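Local coordinates for DUF655 domain-containing protein (Archaeoglobus fulgidus, PDB 2I5H), which is of unknown function but belongs to a family related to helix-hairpin-helix proteins, which suggests, without proving, a role in binding nucleic acid, at residues H108-D113 and L176-I181; D162-V167 and Q171-L176. All coordinates share one frame; numbering follows the deposited sequence.

Interaction 1: H108-D113 and L176-I181; sequences HIIKQD and LIVSRI
Ile110, near the end of helix 96-111, reaches across to Ile177, Val178 and Ile181 on helix 173-186 and makes every contact between the two segments. The backbones stay well apart, Ile110 CA lying 8.2 Å from Val178 CA, and the gap is bridged by aliphatic side chains with no hydrogen bond across it. From CA, the bond to CB heads toward the partner helix, and the side chain then forks. The short branch, CG2, meets two residues one helical turn apart: Ile177 CG2 at 4.0 Å and Ile181 CD1 at 4.1 Å. The Ile181 side chain runs past Ile110 in the opposite direction, so the two lie alongside each other. The long branch starts at CG1, which chi1 of 61° places between the backbone N and carbonyl carbon; chi2 is extended, carrying CD1 outward. At this tip CD1 sits 3.8 Å from Val178 CG2, the two side chains crossing at about a right angle, and 4.2 Å from Ile177 CB. Ile177 thus offers Ile110 its CB and CG2, while its longer branch turns away, and the side chain also packs on Tyr117, Phe120 and Phe121 of helix 114-121. Val178 continues the apolar seam to Pro103 and Ile106, one to two turns earlier on helix 96-111. All four touching residues are buried. This is a buried, aliphatic helix-helix contact in which one isoleucine packs against residues one turn apart on its partner, joining the helix that follows the antiparallel sheet to the last helix of the chain.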
loop_
_atom_site.group_PDB
_atom_site.type_symbol
_atom_site.label_atom_id
_atom_site.label_comp_id
_atom_site.label_asym_id
_atom_site.label_seq_id
_atom_site.Cartn_x
_atom_site.Cartn_y
_atom_site.Cartn_z
ATOM N N HIS A 108 7.542 -1.460 -0.425
ATOM C CA HIS A 108 8.505 -0.414 -0.738
ATOM C C HIS A 108 8.099 0.875 -0.034
ATOM O O HIS A 108 8.924 1.547 0.585
ATOM C CB HIS A 108 8.541 -0.181 -2.253
ATOM C CG HIS A 108 9.531 0.856 -2.684
ATOM N ND1 HIS A 108 10.892 0.635 -2.680
ATOM C CD2 HIS A 108 9.357 2.119 -3.138
ATOM C CE1 HIS A 108 11.513 1.717 -3.115
ATOM N NE2 HIS A 108 10.603 2.633 -3.400
ATOM N N ILE A 109 6.818 1.211 -0.139
ATOM C CA ILE A 109 6.280 2.418 0.474
ATOM C C ILE A 109 6.468 2.458 1.992
ATOM O O ILE A 109 6.942 3.453 2.537
ATOM C CB ILE A 109 4.776 2.567 0.151
ATOM C CG1 ILE A 109 4.593 2.767 -1.358
ATOM C CG2 ILE A 109 4.183 3.744 0.916
ATOM C CD1 ILE A 109 3.145 2.750 -1.807
ATOM N N ILE A 110 6.104 1.383 2.680
ATOM C CA ILE A 110 6.240 1.376 4.132
ATOM C C ILE A 110 7.699 1.446 4.579
ATOM O O ILE A 110 7.999 2.002 5.636
ATOM C CB ILE A 110 5.564 0.140 4.760
ATOM C CG1 ILE A 110 6.205 -1.141 4.233
ATOM C CG2 ILE A 110 4.070 0.165 4.452
ATOM C CD1 ILE A 110 5.659 -2.401 4.876
ATOM N N LYS A 111 8.602 0.896 3.774
ATOM C CA LYS A 111 10.026 0.926 4.102
ATOM C C LYS A 111 10.604 2.335 3.970
ATOM O O LYS A 111 11.653 2.638 4.541
ATOM C CB LYS A 111 10.808 -0.029 3.196
ATOM C CG LYS A 111 10.587 -1.504 3.492
ATOM C CD LYS A 111 11.447 -2.376 2.589
ATOM C CE LYS A 111 11.325 -3.848 2.944
ATOM N NZ LYS A 111 12.189 -4.695 2.075
ATOM N N GLN A 112 9.921 3.193 3.217
ATOM C CA GLN A 112 10.383 4.565 3.021
ATOM C C GLN A 112 9.856 5.463 4.131
ATOM O O GLN A 112 10.181 6.649 4.197
ATOM C CB GLN A 112 9.913 5.099 1.664
ATOM C CG GLN A 112 10.130 4.134 0.510
ATOM C CD GLN A 112 11.568 3.671 0.386
ATOM O OE1 GLN A 112 11.853 2.674 -0.278
ATOM N NE2 GLN A 112 12.486 4.397 1.016
ATOM N N ASP A 113 9.042 4.883 5.005
ATOM C CA ASP A 113 8.454 5.612 6.117
ATOM C C ASP A 113 8.308 4.645 7.290
ATOM O O ASP A 113 7.260 4.562 7.931
ATOM C CB ASP A 113 7.097 6.176 5.691
ATOM C CG ASP A 113 6.437 6.999 6.772
ATOM O OD1 ASP A 113 7.139 7.786 7.442
ATOM O OD2 ASP A 113 5.205 6.868 6.937
ATOM N N LEU A 176 3.568 -8.267 7.720
ATOM C CA LEU A 176 2.346 -8.186 8.505
ATOM C C LEU A 176 1.587 -6.931 8.105
ATOM O O LEU A 176 0.372 -6.961 7.916
ATOM C CB LEU A 176 2.673 -8.129 9.999
ATOM C CG LEU A 176 3.353 -9.347 10.623
ATOM C CD1 LEU A 176 3.710 -9.022 12.069
ATOM C CD2 LEU A 176 2.433 -10.559 10.551
ATOM N N ILE A 177 2.314 -5.825 7.977
ATOM C CA ILE A 177 1.704 -4.558 7.595
ATOM C C ILE A 177 1.131 -4.637 6.179
ATOM O O ILE A 177 -0.006 -4.236 5.943
ATOM C CB ILE A 177 2.724 -3.402 7.659
ATOM C CG1 ILE A 177 3.200 -3.204 9.099
ATOM C CG2 ILE A 177 2.092 -2.121 7.133
ATOM C CD1 ILE A 177 2.093 -2.831 10.069
ATOM N N VAL A 178 1.921 -5.155 5.243
ATOM C CA VAL A 178 1.468 -5.281 3.858
ATOM C C VAL A 178 0.194 -6.115 3.789
ATOM O O VAL A 178 -0.739 -5.773 3.061
ATOM C CB VAL A 178 2.552 -5.934 2.966
ATOM C CG1 VAL A 178 1.995 -6.195 1.575
ATOM C CG2 VAL A 178 3.766 -5.024 2.883
ATOM N N SER A 179 0.160 -7.207 4.550
ATOM C CA SER A 179 -1.006 -8.083 4.581
ATOM C C SER A 179 -2.249 -7.341 5.047
ATOM O O SER A 179 -3.331 -7.534 4.497
ATOM C CB SER A 179 -0.763 -9.279 5.510
ATOM O OG SER A 179 0.135 -10.205 4.932
ATOM N N ARG A 180 -2.097 -6.500 6.068
ATOM C CA ARG A 180 -3.231 -5.742 6.583
ATOM C C ARG A 180 -3.702 -4.709 5.566
ATOM O O ARG A 180 -4.898 -4.579 5.314
ATOM C CB ARG A 180 -2.875 -5.047 7.902
ATOM C CG ARG A 180 -4.014 -4.212 8.489
ATOM C CD ARG A 180 -5.255 -5.059 8.762
ATOM N NE ARG A 180 -6.418 -4.239 9.095
ATOM C CZ ARG A 180 -7.612 -4.726 9.417
ATOM N NH1 ARG A 180 -7.811 -6.036 9.456
ATOM N NH2 ARG A 180 -8.616 -3.903 9.688
ATOM N N ILE A 181 -2.764 -3.978 4.974
ATOM C CA ILE A 181 -3.130 -2.969 3.982
ATOM C C ILE A 181 -3.890 -3.603 2.819
ATOM O O ILE A 181 -4.943 -3.115 2.409
ATOM C CB ILE A 181 -1.879 -2.230 3.460
ATOM C CG1 ILE A 181 -1.260 -1.419 4.605
ATOM C CG2 ILE A 181 -2.254 -1.315 2.297
ATOM C CD1 ILE A 181 0.075 -0.779 4.267
#

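Interaction 2: D162-V167 and Q171-L176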
loop_
_atom_site.group_PDB
_atom_site.type_symbol
_atom_site.label_atom_id
_atom_site.label_comp_id
_atom_site.label_asym_id
_atom_site.label_seq_id
_atom_site.Cartn_x
_atom_site.Cartn_y
_atom_site.Cartn_z
ATOM N N ASP A 162 14.589 -4.442 14.418
ATOM C CA ASP A 162 14.543 -4.494 15.875
ATOM C C ASP A 162 13.372 -5.353 16.343
ATOM O O ASP A 162 13.457 -6.031 17.367
ATOM C CB ASP A 162 14.409 -3.077 16.442
ATOM C CG ASP A 162 14.359 -3.057 17.958
ATOM O OD1 ASP A 162 15.323 -3.532 18.595
ATOM O OD2 ASP A 162 13.353 -2.566 18.513
ATOM N N ILE A 163 12.282 -5.319 15.583
ATOM C CA ILE A 163 11.092 -6.097 15.910
ATOM C C ILE A 163 11.296 -7.574 15.587
ATOM O O ILE A 163 10.926 -8.449 16.372
ATOM C CB ILE A 163 9.857 -5.590 15.123
ATOM C CG1 ILE A 163 9.496 -4.172 15.574
ATOM C CG2 ILE A 163 8.682 -6.538 15.327
ATOM C CD1 ILE A 163 8.280 -3.589 14.875
ATOM N N ALA A 164 11.885 -7.843 14.426
ATOM C CA ALA A 164 12.135 -9.211 13.985
ATOM C C ALA A 164 13.192 -9.903 14.841
ATOM O O ALA A 164 13.227 -11.131 14.925
ATOM C CB ALA A 164 12.572 -9.214 12.522
ATOM N N GLN A 165 14.048 -9.111 15.476
ATOM C CA GLN A 165 15.114 -9.646 16.316
ATOM C C GLN A 165 14.660 -9.899 17.752
ATOM O O GLN A 165 14.991 -10.926 18.347
ATOM C CB GLN A 165 16.307 -8.692 16.306
ATOM N N ARG A 166 13.899 -8.959 18.303
ATOM C CA ARG A 166 13.412 -9.071 19.672
ATOM C C ARG A 166 12.204 -9.995 19.799
ATOM O O ARG A 166 12.200 -10.907 20.623
ATOM C CB ARG A 166 13.071 -7.681 20.208
ATOM C CG ARG A 166 14.286 -6.773 20.324
ATOM C CD ARG A 166 13.878 -5.338 20.590
ATOM N NE ARG A 166 12.933 -5.243 21.695
ATOM C CZ ARG A 166 12.411 -4.105 22.135
ATOM N NH1 ARG A 166 12.745 -2.955 21.564
ATOM N NH2 ARG A 166 11.552 -4.118 23.143
ATOM N N VAL A 167 11.177 -9.755 18.992
ATOM C CA VAL A 167 9.984 -10.594 19.028
ATOM C C VAL A 167 10.306 -11.913 18.334
ATOM O O VAL A 167 10.272 -12.004 17.109
ATOM C CB VAL A 167 8.827 -9.897 18.328
ATOM N N GLN A 171 6.718 -13.029 12.297
ATOM C CA GLN A 171 6.926 -12.909 10.861
ATOM C C GLN A 171 7.409 -11.486 10.607
ATOM O O GLN A 171 7.187 -10.604 11.439
ATOM C CB GLN A 171 5.610 -13.176 10.125
ATOM C CG GLN A 171 5.759 -13.396 8.629
ATOM C CD GLN A 171 4.509 -13.985 8.001
ATOM O OE1 GLN A 171 4.486 -14.295 6.808
ATOM N NE2 GLN A 171 3.461 -14.146 8.803
ATOM N N ARG A 172 8.084 -11.256 9.483
ATOM C CA ARG A 172 8.577 -9.912 9.183
ATOM C C ARG A 172 7.474 -8.890 9.422
ATOM O O ARG A 172 6.365 -9.031 8.911
ATOM C CB ARG A 172 9.061 -9.816 7.731
ATOM C CG ARG A 172 10.379 -10.525 7.463
ATOM C CD ARG A 172 11.504 -9.961 8.321
ATOM N NE ARG A 172 11.815 -8.568 8.009
ATOM C CZ ARG A 172 12.777 -7.869 8.607
ATOM N NH1 ARG A 172 13.520 -8.433 9.549
ATOM N NH2 ARG A 172 13.002 -6.610 8.259
ATOM N N PRO A 173 7.765 -7.849 10.218
ATOM C CA PRO A 173 6.763 -6.820 10.503
ATOM C C PRO A 173 6.227 -6.157 9.237
ATOM O O PRO A 173 5.050 -5.807 9.168
ATOM C CB PRO A 173 7.513 -5.847 11.412
ATOM C CG PRO A 173 8.941 -6.015 10.995
ATOM C CD PRO A 173 9.060 -7.506 10.831
ATOM N N GLU A 174 7.090 -5.995 8.236
ATOM C CA GLU A 174 6.675 -5.378 6.981
ATOM C C GLU A 174 5.606 -6.226 6.310
ATOM O O GLU A 174 4.610 -5.703 5.810
ATOM C CB GLU A 174 7.863 -5.216 6.026
ATOM C CG GLU A 174 9.015 -4.410 6.592
ATOM C CD GLU A 174 10.050 -5.281 7.273
ATOM O OE1 GLU A 174 9.663 -6.133 8.101
ATOM O OE2 GLU A 174 11.251 -5.109 6.979
ATOM N N LYS A 175 5.818 -7.537 6.303
ATOM C CA LYS A 175 4.871 -8.458 5.687
ATOM C C LYS A 175 3.526 -8.402 6.398
ATOM O O LYS A 175 2.472 -8.485 5.765
ATOM C CB LYS A 175 5.416 -9.887 5.722
ATOM C CG LYS A 175 4.491 -10.898 5.069
ATOM C CD LYS A 175 5.182 -12.228 4.833
ATOM C CE LYS A 175 4.271 -13.172 4.067
ATOM N NZ LYS A 175 3.830 -12.563 2.779
ATOM N N LEU A 176 3.568 -8.267 7.720
ATOM C CA LEU A 176 2.346 -8.186 8.505
ATOM C C LEU A 176 1.587 -6.931 8.105
ATOM O O LEU A 176 0.372 -6.961 7.916
ATOM C CB LEU A 176 2.673 -8.129 9.999
ATOM C CG LEU A 176 3.353 -9.347 10.623
ATOM C CD1 LEU A 176 3.710 -9.022 12.069
ATOM C CD2 LEU A 176 2.433 -10.559 10.551
#
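Ala164 on helix 160-166 and Arg172, the N-cap residue of helix 173-186, bring their CA atoms within 6.0 Å of each other, although no hydrogen bond joins the two segments. Pro173 opens the second helix, whose first turn closes with a 3.1 Å bond from Leu176 N to Arg172 O. The inner side of the contact is apolar: Ile163 CG2 lies 4.1 Å from Pro173 CB, the side chains passing in opposite directions, and Phe121 of helix 114-121 touches both residues. Ala164 points its methyl toward the partner and sits near the proline ring, with CD as the nearest atom.

At the outer side the Arg172 chain starts away from helix 160-166 but is folded back by bends at chi2 (-60°) and chi3 (-65°). Its NH1 ends 3.2 Å from Ala164 CB, a close approach made obliquely to the guanidinium. Pro173 CD stands over one face of that group toward its rim, 4.1 Å above the plane. A salt bridge, Arg172 NH2 to Glu174 OE2 at 2.6 Å, further restrains the group; it uses the syn lone pair of OE2 and lies slightly out of the guanidinium plane. At the end of helix 160-166, Arg166 NH1 reaches back one turn to Asp162 OD2 in a second salt bridge; that oxygen also accepts from Glu158 N, and Arg166 NH2 donates to Arg155 O, tying the helix to the connection before it. Two consecutive helices joined by a short connection and packed at its mouth are consistent with a helix-hairpin-helix motif, in line with the family's placement among such proteins.

Both interactions use helix 173-186 and share Leu176, with centres 12 Å apart. Interaction 2 binds the start of that helix to the preceding helix, its near neighbour in sequence; interaction 1 binds the next turns to helix 96-111, over sixty residues earlier. Chemistry follows position: interaction 1, close to the chain's centre, is buried and wholly aliphatic, whereas interaction 2, about 18 Å from that centre, pairs an apolar inner side with a charged outer one. They meet where Ile110 CD1 packs 3.6 Å from Glu174 O, and Phe121 of helix 114-121 touches Ile177 in one and Ile163 and Pro173 in the other.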